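Side-chain contacts in Rho guanine nucleotide exchange factor 3 (Mus musculus, PDB 2Z0Q), which acts as a guanine nucleotide exchange factor for the small GTPases RhoA and RhoB, the piece described here being its DH-PH tandem: residues N61-T66 / A120-K125; I71-E76 / S106-Y111; V116-L121 / N151-P156; R213-E218 / R259-N264. One frame throughout, in Å; residues are numbered along the deposited sequence.

In the fold
Followed from the N terminus, the chain leaves helix 57-64 and returns to it through the C-terminal half of helix 107-125, closing the loop of contact 1. Contact 2 is nested inside that loop and joins helix 67-84 to the beginning of helix 107-125. Contact 3 starts on the part of helix 107-125 where contact 1 ends, sharing Ala120 and Leu121, and links this helix to the residues leading into helix 155-172. These three tie together the helical DH domain. Contact 4 follows in series within the PH domain, where the strand following helix 180-213 meets the end of strand 254-263; its centre is about 35 Å from that of contact 2.

Contact 1 of 4, residues N61-T66 / A120-K125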
# COMPACT_ATOMS: atom_id res chain seq x y z
N ASN A 61 -17.84 -1.79 -5.80
CA ASN A 61 -18.13 -2.33 -4.47
C ASN A 61 -16.84 -2.86 -3.88
O ASN A 61 -16.62 -2.74 -2.67
CB ASN A 61 -19.15 -3.46 -4.52
CG ASN A 61 -20.54 -2.97 -4.87
OD1 ASN A 61 -21.00 -1.93 -4.39
ND2 ASN A 61 -21.24 -3.74 -5.69
N GLN A 62 -16.00 -3.44 -4.74
CA GLN A 62 -14.74 -4.00 -4.29
C GLN A 62 -13.70 -2.94 -3.94
O GLN A 62 -12.67 -3.25 -3.34
CB GLN A 62 -14.16 -4.93 -5.35
CG GLN A 62 -13.13 -5.90 -4.77
CD GLN A 62 -12.30 -6.60 -5.83
OE1 GLN A 62 -12.83 -7.16 -6.78
NE2 GLN A 62 -10.99 -6.58 -5.66
N ILE A 63 -13.95 -1.70 -4.32
CA ILE A 63 -13.01 -0.63 -4.04
C ILE A 63 -13.42 0.27 -2.87
O ILE A 63 -12.59 0.60 -2.03
CB ILE A 63 -12.75 0.21 -5.33
CG1 ILE A 63 -11.95 -0.65 -6.32
CG2 ILE A 63 -11.98 1.49 -5.01
CD1 ILE A 63 -11.70 0.00 -7.66
N PHE A 64 -14.70 0.65 -2.79
CA PHE A 64 -15.14 1.53 -1.70
C PHE A 64 -16.05 0.83 -0.69
O PHE A 64 -16.40 1.39 0.36
CB PHE A 64 -15.89 2.74 -2.28
CG PHE A 64 -15.20 3.38 -3.44
CD1 PHE A 64 -15.19 2.76 -4.70
CD2 PHE A 64 -14.56 4.61 -3.30
CE1 PHE A 64 -14.55 3.35 -5.78
CE2 PHE A 64 -13.91 5.21 -4.38
CZ PHE A 64 -13.91 4.58 -5.63
N GLY A 65 -16.42 -0.40 -1.01
CA GLY A 65 -17.31 -1.17 -0.15
C GLY A 65 -16.89 -1.32 1.30
O GLY A 65 -17.70 -1.13 2.20
N THR A 66 -15.63 -1.66 1.54
CA THR A 66 -15.22 -1.83 2.92
C THR A 66 -14.97 -0.54 3.66
O THR A 66 -15.18 -0.48 4.87
CB THR A 66 -13.97 -2.69 3.04
OG1 THR A 66 -14.09 -3.83 2.18
CG2 THR A 66 -13.81 -3.16 4.49
N ALA A 120 -4.83 -4.42 -6.76
CA ALA A 120 -4.51 -5.10 -8.03
C ALA A 120 -5.49 -4.63 -9.11
O ALA A 120 -5.10 -4.35 -10.25
CB ALA A 120 -4.61 -6.61 -7.86
N LEU A 121 -6.76 -4.58 -8.76
CA LEU A 121 -7.78 -4.14 -9.70
C LEU A 121 -7.53 -2.69 -10.10
O LEU A 121 -7.60 -2.31 -11.28
CB LEU A 121 -9.17 -4.26 -9.09
CG LEU A 121 -10.30 -3.57 -9.87
CD1 LEU A 121 -10.56 -4.32 -11.17
CD2 LEU A 121 -11.53 -3.51 -9.02
N LEU A 122 -7.24 -1.85 -9.10
CA LEU A 122 -6.99 -0.45 -9.36
C LEU A 122 -5.79 -0.25 -10.29
O LEU A 122 -5.81 0.63 -11.15
CB LEU A 122 -6.78 0.27 -8.03
CG LEU A 122 -7.07 1.77 -7.94
CD1 LEU A 122 -8.37 2.11 -8.68
CD2 LEU A 122 -7.16 2.16 -6.46
N ASP A 123 -4.73 -1.04 -10.11
CA ASP A 123 -3.55 -0.91 -10.96
C ASP A 123 -3.95 -1.22 -12.41
O ASP A 123 -3.42 -0.65 -13.36
CB ASP A 123 -2.45 -1.91 -10.57
CG ASP A 123 -1.72 -1.53 -9.29
OD1 ASP A 123 -1.84 -0.36 -8.87
OD2 ASP A 123 -1.00 -2.40 -8.73
N HIS A 124 -4.87 -2.15 -12.57
CA HIS A 124 -5.26 -2.51 -13.91
C HIS A 124 -6.11 -1.40 -14.55
O HIS A 124 -5.93 -1.09 -15.72
CB HIS A 124 -6.03 -3.82 -13.89
CG HIS A 124 -6.54 -4.24 -15.23
ND1 HIS A 124 -5.69 -4.48 -16.29
CD2 HIS A 124 -7.79 -4.43 -15.69
CE1 HIS A 124 -6.41 -4.82 -17.35
NE2 HIS A 124 -7.69 -4.79 -17.01
N LYS A 125 -7.02 -0.82 -13.76
CA LYS A 125 -7.91 0.24 -14.22
C LYS A 125 -7.22 1.50 -14.70
O LYS A 125 -7.78 2.23 -15.51
CB LYS A 125 -8.92 0.60 -13.13
CG LYS A 125 -9.98 -0.46 -12.92
CD LYS A 125 -10.96 -0.55 -14.10
CE LYS A 125 -11.85 -1.80 -14.00
NZ LYS A 125 -13.02 -1.79 -14.93
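The carbonyl oxygen of Leu121 is gripped twice from its own helix: Lys125 N bonds to Leu121 O at 3.0 Å, and His124 N adds a weak bond. This closing turn of helix 107-125 presents the Leu121 side chain to helix 57-64, where Ile63 receives it. Ile63 CD1 is anti to CA about the CB-CG1 bond (chi2 176°), which carries it toward the two leucines. There Ile63 CD1 meets Leu121 CD2 at 3.8 Å and, in another direction, Leu122 CD1 at 4.1 Å. Ile63 CG1 also rests 4.0 Å from Leu121 CD2, so this methyl lies against two carbons of the isoleucine. The Ile63 side chain crosses each of the two leucine side chains at about a right angle. The other branch serves its own segment: Ile63 CG2 lies 3.2 Å above the plane of the Phe64 ring, toward the rim. Beyond this trio, Leu122 also touches Trp150 and Leu153, and Lys125 NZ forms a salt bridge with Glu59 of helix 57-64. What joins the two segments directly is therefore dispersion and the burial of branched methyl groups in the DH domain, with a charged pair close beside them.

Contact 2 of 4, residues I71-E76 / S106-Y111; sequences IPLHEE and SSYDSY
Leu73 and Ser107 mark the closest backbone approach, their CA atoms 8.8 Å apart, where helix 71-76 and helix 107-111 run nearly antiparallel at 150°. The segment axes come no nearer than 12.4 Å, so long side chains must bridge the gap. Leu73 does this with one branch: its CD1 lies 3.9 Å from Ser107 CB and 4.2 Å from Tyr108 CE1, reaching the phenol at its edge rather than over a face. One residue on, His74 and Tyr108 reach for each other from opposite directions. His74 CG stands opposite the carbonyl carbon (chi1 -64°), which swings the imidazole off the helix until NE2 comes within 2.5 Å of Tyr108 OH. This hydrogen bond is short and somewhat bent, and either partner could be its donor. The rings meet rim to rim, with planes at 82° and centroids 5.8 Å apart, and neither lies over the other. On its other nitrogen, ND1, His74 is hydrogen-bonded to Glu31 of helix 15-51, while Tyr108 also packs on Pro156 and Leu160 of helix 155-172. With both nitrogens engaged, the rotation of the buried imidazole is fixed, and its polar atoms are satisfied between helices. The Glu31 carboxylate would be expected to polarise the ring along the line from ND1 to NE2.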
# COMPACT_ATOMS: atom_id res chain seq x y z
N ILE A 71 -15.73 3.96 8.52
CA ILE A 71 -16.13 5.31 8.89
C ILE A 71 -16.78 5.39 10.26
O ILE A 71 -16.43 6.25 11.06
CB ILE A 71 -17.03 5.94 7.77
CG1 ILE A 71 -16.18 6.09 6.50
CG2 ILE A 71 -17.58 7.29 8.22
CD1 ILE A 71 -16.94 6.61 5.25
N PRO A 72 -17.75 4.49 10.56
CA PRO A 72 -18.39 4.56 11.88
C PRO A 72 -17.42 4.39 13.06
O PRO A 72 -17.64 4.96 14.12
CB PRO A 72 -19.43 3.44 11.83
CG PRO A 72 -19.71 3.30 10.36
CD PRO A 72 -18.37 3.45 9.72
N LEU A 73 -16.35 3.62 12.87
CA LEU A 73 -15.37 3.39 13.95
C LEU A 73 -14.70 4.69 14.41
O LEU A 73 -14.51 4.94 15.60
CB LEU A 73 -14.26 2.45 13.48
CG LEU A 73 -14.67 1.17 12.76
CD1 LEU A 73 -13.45 0.31 12.55
CD2 LEU A 73 -15.74 0.47 13.56
N HIS A 74 -14.32 5.49 13.43
CA HIS A 74 -13.67 6.77 13.67
C HIS A 74 -14.68 7.83 14.15
O HIS A 74 -14.39 8.63 15.05
CB HIS A 74 -12.91 7.16 12.39
CG HIS A 74 -11.79 6.20 12.07
ND1 HIS A 74 -10.61 6.17 12.79
CD2 HIS A 74 -11.71 5.20 11.16
CE1 HIS A 74 -9.85 5.19 12.34
NE2 HIS A 74 -10.49 4.59 11.35
N GLU A 75 -15.90 7.78 13.63
CA GLU A 75 -16.91 8.72 14.10
C GLU A 75 -17.16 8.45 15.56
O GLU A 75 -17.37 9.39 16.33
CB GLU A 75 -18.22 8.58 13.31
CG GLU A 75 -18.10 8.98 11.84
CD GLU A 75 -19.41 8.77 11.06
OE1 GLU A 75 -19.89 7.62 10.98
OE2 GLU A 75 -19.94 9.78 10.54
N GLU A 76 -17.15 7.18 15.95
CA GLU A 76 -17.37 6.84 17.35
C GLU A 76 -16.23 7.39 18.20
O GLU A 76 -16.48 7.95 19.26
CB GLU A 76 -17.46 5.33 17.56
CG GLU A 76 -17.70 4.94 19.01
CD GLU A 76 -19.03 5.42 19.53
OE1 GLU A 76 -20.00 5.44 18.74
OE2 GLU A 76 -19.13 5.77 20.72
N SER A 106 -10.61 -4.30 15.39
CA SER A 106 -10.56 -5.63 14.83
C SER A 106 -11.03 -5.58 13.35
O SER A 106 -10.62 -6.39 12.55
CB SER A 106 -11.46 -6.60 15.63
OG SER A 106 -12.81 -6.21 15.58
N SER A 107 -11.90 -4.63 13.01
CA SER A 107 -12.36 -4.51 11.61
C SER A 107 -11.23 -4.15 10.65
O SER A 107 -11.34 -4.39 9.43
CB SER A 107 -13.46 -3.46 11.51
OG SER A 107 -14.53 -3.79 12.35
N TYR A 108 -10.11 -3.61 11.15
CA TYR A 108 -9.00 -3.30 10.23
C TYR A 108 -8.37 -4.60 9.69
O TYR A 108 -7.74 -4.60 8.64
CB TYR A 108 -7.93 -2.45 10.91
CG TYR A 108 -8.19 -0.97 10.75
CD1 TYR A 108 -9.29 -0.36 11.33
CD2 TYR A 108 -7.35 -0.20 9.94
CE1 TYR A 108 -9.58 1.03 11.10
CE2 TYR A 108 -7.62 1.16 9.70
CZ TYR A 108 -8.72 1.76 10.27
OH TYR A 108 -8.95 3.08 9.99
N ASP A 109 -8.54 -5.71 10.40
CA ASP A 109 -7.99 -6.97 9.95
C ASP A 109 -8.65 -7.36 8.63
O ASP A 109 -7.97 -7.64 7.64
CB ASP A 109 -8.26 -8.06 11.00
CG ASP A 109 -7.58 -9.36 10.67
OD1 ASP A 109 -6.41 -9.31 10.26
OD2 ASP A 109 -8.20 -10.43 10.85
N SER A 110 -9.98 -7.36 8.63
CA SER A 110 -10.79 -7.70 7.47
C SER A 110 -10.43 -6.76 6.32
O SER A 110 -10.16 -7.19 5.20
CB SER A 110 -12.27 -7.57 7.84
OG SER A 110 -13.13 -7.93 6.78
N TYR A 111 -10.41 -5.46 6.61
CA TYR A 111 -10.09 -4.45 5.61
C TYR A 111 -8.71 -4.61 4.99
O TYR A 111 -8.56 -4.63 3.76
CB TYR A 111 -10.19 -3.07 6.23
CG TYR A 111 -9.89 -1.99 5.24
CD1 TYR A 111 -10.76 -1.72 4.19
CD2 TYR A 111 -8.72 -1.25 5.33
CE1 TYR A 111 -10.47 -0.74 3.25
CE2 TYR A 111 -8.42 -0.26 4.39
CZ TYR A 111 -9.29 -0.01 3.36
OH TYR A 111 -9.00 0.97 2.43

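Contact 3 of 4, residues V116-L121 / N151-P156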
# COMPACT_ATOMS: atom_id res chain seq x y z
N VAL A 116 -5.24 -6.07 -1.04
CA VAL A 116 -4.46 -6.49 -2.23
C VAL A 116 -5.33 -6.67 -3.46
O VAL A 116 -4.95 -6.24 -4.56
CB VAL A 116 -3.63 -7.80 -1.98
CG1 VAL A 116 -4.52 -8.99 -1.74
CG2 VAL A 116 -2.73 -8.08 -3.17
N ALA A 117 -6.50 -7.28 -3.31
CA ALA A 117 -7.39 -7.45 -4.47
C ALA A 117 -7.82 -6.09 -5.02
O ALA A 117 -7.84 -5.90 -6.23
CB ALA A 117 -8.61 -8.28 -4.08
N ALA A 118 -8.13 -5.13 -4.15
CA ALA A 118 -8.56 -3.80 -4.60
C ALA A 118 -7.43 -3.05 -5.31
O ALA A 118 -7.64 -2.40 -6.34
CB ALA A 118 -9.07 -2.96 -3.38
N LYS A 119 -6.23 -3.14 -4.75
CA LYS A 119 -5.08 -2.47 -5.34
C LYS A 119 -4.73 -3.10 -6.68
O LYS A 119 -4.36 -2.39 -7.61
CB LYS A 119 -3.86 -2.53 -4.43
CG LYS A 119 -3.99 -1.66 -3.21
CD LYS A 119 -2.73 -1.68 -2.37
CE LYS A 119 -2.51 -0.33 -1.71
NZ LYS A 119 -1.24 -0.34 -0.97
N ALA A 120 -4.83 -4.42 -6.76
CA ALA A 120 -4.51 -5.10 -8.03
C ALA A 120 -5.49 -4.63 -9.11
O ALA A 120 -5.10 -4.35 -10.25
CB ALA A 120 -4.61 -6.61 -7.86
N LEU A 121 -6.76 -4.58 -8.76
CA LEU A 121 -7.78 -4.14 -9.70
C LEU A 121 -7.53 -2.69 -10.10
O LEU A 121 -7.60 -2.31 -11.28
CB LEU A 121 -9.17 -4.26 -9.09
CG LEU A 121 -10.30 -3.57 -9.87
CD1 LEU A 121 -10.56 -4.32 -11.17
CD2 LEU A 121 -11.53 -3.51 -9.02
N ASN A 151 -4.52 6.44 -4.39
CA ASN A 151 -3.91 6.27 -3.06
C ASN A 151 -4.78 6.48 -1.84
O ASN A 151 -4.31 6.27 -0.72
CB ASN A 151 -2.67 7.16 -2.93
CG ASN A 151 -3.00 8.66 -2.96
OD1 ASN A 151 -3.95 9.12 -2.32
ND2 ASN A 151 -2.20 9.42 -3.71
N PHE A 152 -6.03 6.89 -2.02
CA PHE A 152 -6.93 7.13 -0.89
C PHE A 152 -7.16 5.82 -0.13
O PHE A 152 -7.54 5.83 1.03
CB PHE A 152 -8.26 7.69 -1.38
CG PHE A 152 -9.14 6.66 -2.01
CD1 PHE A 152 -10.17 6.06 -1.27
CD2 PHE A 152 -8.94 6.27 -3.34
CE1 PHE A 152 -10.98 5.07 -1.85
CE2 PHE A 152 -9.75 5.28 -3.93
CZ PHE A 152 -10.77 4.68 -3.17
N LEU A 153 -6.95 4.70 -0.81
CA LEU A 153 -7.12 3.39 -0.18
C LEU A 153 -6.09 3.15 0.91
O LEU A 153 -6.30 2.33 1.80
CB LEU A 153 -7.02 2.28 -1.22
CG LEU A 153 -8.17 2.16 -2.22
CD1 LEU A 153 -7.90 0.98 -3.15
CD2 LEU A 153 -9.49 1.98 -1.49
N ASP A 154 -4.96 3.85 0.83
CA ASP A 154 -3.91 3.71 1.82
C ASP A 154 -4.22 4.54 3.07
O ASP A 154 -3.57 4.34 4.08
CB ASP A 154 -2.54 4.16 1.29
CG ASP A 154 -2.03 3.33 0.10
OD1 ASP A 154 -2.24 2.09 0.04
OD2 ASP A 154 -1.37 3.95 -0.78
N ILE A 155 -5.19 5.47 3.02
CA ILE A 155 -5.50 6.31 4.19
C ILE A 155 -5.76 5.56 5.51
O ILE A 155 -5.15 5.87 6.55
CB ILE A 155 -6.72 7.30 3.90
CG1 ILE A 155 -6.17 8.64 3.40
CG2 ILE A 155 -7.53 7.57 5.16
CD1 ILE A 155 -7.24 9.74 3.26
N PRO A 156 -6.64 4.54 5.50
CA PRO A 156 -6.88 3.84 6.77
C PRO A 156 -5.65 3.13 7.33
O PRO A 156 -5.34 3.24 8.53
CB PRO A 156 -8.01 2.85 6.42
CG PRO A 156 -8.67 3.51 5.20
CD PRO A 156 -7.50 4.02 4.43
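Ala118 and Leu153 form the buried, apolar side of this contact, while Lys119 and Asp154 make its outer, more open side. On the inside there is a single methyl contact, Leu153 CD1 to Ala118 CB at 4.1 Å. With chi1 at -70°, Leu153 CG lies beside the backbone N, and CD1 is brought to the small side chain of helix 107-125. The neighbouring Phe152 ring has Leu153 CG 3.7 Å above its plane, toward the rim, and also meets the ring of Phe64, the planes about 20° apart. On the outside, the exposed Lys119 reaches across with a chain bent at chi3 to set NZ 2.8 Å from Asp154 OD1. This salt bridge meets the carboxylate oxygen on its syn side, 15° out of the carboxylate plane. The approach is oblique: Asp154 OD1 is also 3.0 Å from Lys119 CE, lying alongside the CE-NZ bond and not beyond the chain end. Nearby, Leu153 O is hydrogen-bonded to Tyr111 OH, a further tie to helix 107-125. A methyl contact inside and an ion pair toward solvent thus join neighbouring parts of the DH helical bundle, at the entry to helix 155-172, a helix that, as in other DH domains, probably contributes to the GTPase-binding surface.

Contact 4 of 4, residues R213-E218 / R259-N264; sequences RLLYLE and RAVTHN
Leu215 and His263 supply the CH-pi part of this contact. Leu215 CD1 sits over the centre of the imidazole, 3.9 Å from the centroid of the His263 ring and 13° off the ring normal, with its nearest ring atoms on the NE2 and CD2 side. The other methyl covers the root of the ring on the same face: Leu215 CD2 is 3.7 Å from His263 CG and equally far from His263 CB. The two methyls therefore lie along one face, from the ring centre to CB. Leu215 CG is turned away from its own backbone N (chi1 177°), which brings both methyls to the imidazole, and the two side chains cross at about a right angle. Purely apolar contact is lighter: Leu215 CD2 touches Val261 CG2 at 4.1 Å. Backbone hydrogen bonding, by contrast, is indirect. Strand 266-271 lies between the two segments, Leu215 bonding to Tyr269 and Leu271 while Val261 bonds to Cys268. Leu215 and His263 thus face each other across an intervening strand, their CA atoms 8.4 Å apart. His263 is exposed, which makes this a surface patch on the sheet. Strand 214-215, directly after helix 180-213, adds to the PH-domain sheet beside strand 266-271, so this cross-strand contact lies where the DH domain runs into the PH domain.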
# COMPACT_ATOMS: atom_id res chain seq x y z
N ARG A 213 -2.44 -15.99 -9.06
CA ARG A 213 -2.83 -15.34 -10.29
C ARG A 213 -1.78 -15.45 -11.42
O ARG A 213 -2.01 -14.94 -12.53
CB ARG A 213 -3.15 -13.87 -10.04
CG ARG A 213 -4.30 -13.59 -9.05
CD ARG A 213 -5.64 -13.96 -9.59
NE ARG A 213 -6.74 -13.52 -8.70
CZ ARG A 213 -7.76 -12.75 -9.10
NH1 ARG A 213 -7.82 -12.32 -10.37
NH2 ARG A 213 -8.75 -12.46 -8.25
N LEU A 214 -0.66 -16.12 -11.15
CA LEU A 214 0.36 -16.32 -12.21
C LEU A 214 -0.19 -17.32 -13.22
O LEU A 214 -0.83 -18.31 -12.85
CB LEU A 214 1.67 -16.84 -11.63
CG LEU A 214 2.39 -15.84 -10.68
CD1 LEU A 214 3.67 -16.49 -10.14
CD2 LEU A 214 2.76 -14.55 -11.46
N LEU A 215 0.06 -17.07 -14.50
CA LEU A 215 -0.43 -17.94 -15.56
C LEU A 215 0.78 -18.46 -16.33
O LEU A 215 1.60 -17.67 -16.76
CB LEU A 215 -1.35 -17.11 -16.45
CG LEU A 215 -1.97 -17.70 -17.69
CD1 LEU A 215 -2.80 -18.96 -17.36
CD2 LEU A 215 -2.87 -16.60 -18.26
N TYR A 216 0.88 -19.77 -16.47
CA TYR A 216 2.00 -20.41 -17.14
C TYR A 216 1.55 -21.04 -18.47
O TYR A 216 1.16 -22.21 -18.49
CB TYR A 216 2.59 -21.50 -16.22
CG TYR A 216 2.93 -21.02 -14.83
CD1 TYR A 216 4.20 -20.52 -14.52
CD2 TYR A 216 1.99 -21.07 -13.79
CE1 TYR A 216 4.53 -20.08 -13.22
CE2 TYR A 216 2.30 -20.64 -12.51
CZ TYR A 216 3.56 -20.15 -12.22
OH TYR A 216 3.86 -19.78 -10.92
N LEU A 217 1.60 -20.29 -19.56
CA LEU A 217 1.13 -20.82 -20.84
C LEU A 217 2.22 -21.41 -21.73
O LEU A 217 1.93 -21.96 -22.81
CB LEU A 217 0.34 -19.75 -21.59
CG LEU A 217 -0.82 -19.20 -20.75
CD1 LEU A 217 -1.55 -18.08 -21.52
CD2 LEU A 217 -1.77 -20.36 -20.39
N GLU A 218 3.47 -21.33 -21.28
CA GLU A 218 4.56 -21.90 -22.07
C GLU A 218 5.46 -22.81 -21.24
O GLU A 218 5.57 -22.66 -20.03
CB GLU A 218 5.39 -20.79 -22.72
CG GLU A 218 4.54 -19.84 -23.58
CD GLU A 218 5.37 -18.70 -24.13
OE1 GLU A 218 6.13 -18.93 -25.09
OE2 GLU A 218 5.27 -17.59 -23.59
N ARG A 259 2.87 -10.19 -17.93
CA ARG A 259 2.01 -9.19 -18.54
C ARG A 259 0.66 -9.40 -17.86
O ARG A 259 0.24 -10.55 -17.68
CB ARG A 259 1.89 -9.39 -20.05
CG ARG A 259 3.16 -8.98 -20.77
CD ARG A 259 3.18 -9.60 -22.16
NE ARG A 259 2.12 -9.09 -23.00
CZ ARG A 259 1.58 -9.79 -24.00
NH1 ARG A 259 2.02 -11.03 -24.26
NH2 ARG A 259 0.64 -9.25 -24.75
N ALA A 260 0.00 -8.32 -17.46
CA ALA A 260 -1.33 -8.41 -16.84
C ALA A 260 -2.33 -8.68 -17.97
O ALA A 260 -2.39 -7.92 -18.93
CB ALA A 260 -1.68 -7.10 -16.11
N VAL A 261 -3.07 -9.79 -17.86
CA VAL A 261 -4.05 -10.19 -18.88
C VAL A 261 -5.33 -10.69 -18.23
O VAL A 261 -5.37 -10.94 -17.02
CB VAL A 261 -3.51 -11.35 -19.78
CG1 VAL A 261 -2.19 -10.95 -20.46
CG2 VAL A 261 -3.33 -12.62 -18.95
N THR A 262 -6.38 -10.86 -19.02
CA THR A 262 -7.62 -11.41 -18.47
C THR A 262 -7.67 -12.81 -19.03
O THR A 262 -7.57 -13.00 -20.25
CB THR A 262 -8.84 -10.59 -18.90
OG1 THR A 262 -8.74 -9.26 -18.35
CG2 THR A 262 -10.14 -11.25 -18.38
N HIS A 263 -7.78 -13.79 -18.14
CA HIS A 263 -7.83 -15.21 -18.49
C HIS A 263 -9.01 -15.78 -17.74
O HIS A 263 -9.04 -15.80 -16.51
CB HIS A 263 -6.55 -15.92 -18.04
CG HIS A 263 -6.50 -17.38 -18.35
ND1 HIS A 263 -6.23 -17.87 -19.62
CD2 HIS A 263 -6.61 -18.47 -17.55
CE1 HIS A 263 -6.18 -19.19 -19.58
NE2 HIS A 263 -6.41 -19.58 -18.33
N ASN A 264 -10.01 -16.22 -18.49
CA ASN A 264 -11.21 -16.80 -17.91
C ASN A 264 -11.89 -15.92 -16.87
O ASN A 264 -12.01 -16.31 -15.71
CB ASN A 264 -10.88 -18.16 -17.31
CG ASN A 264 -12.13 -18.94 -16.93
OD1 ASN A 264 -13.19 -18.81 -17.57
ND2 ASN A 264 -12.00 -19.76 -15.89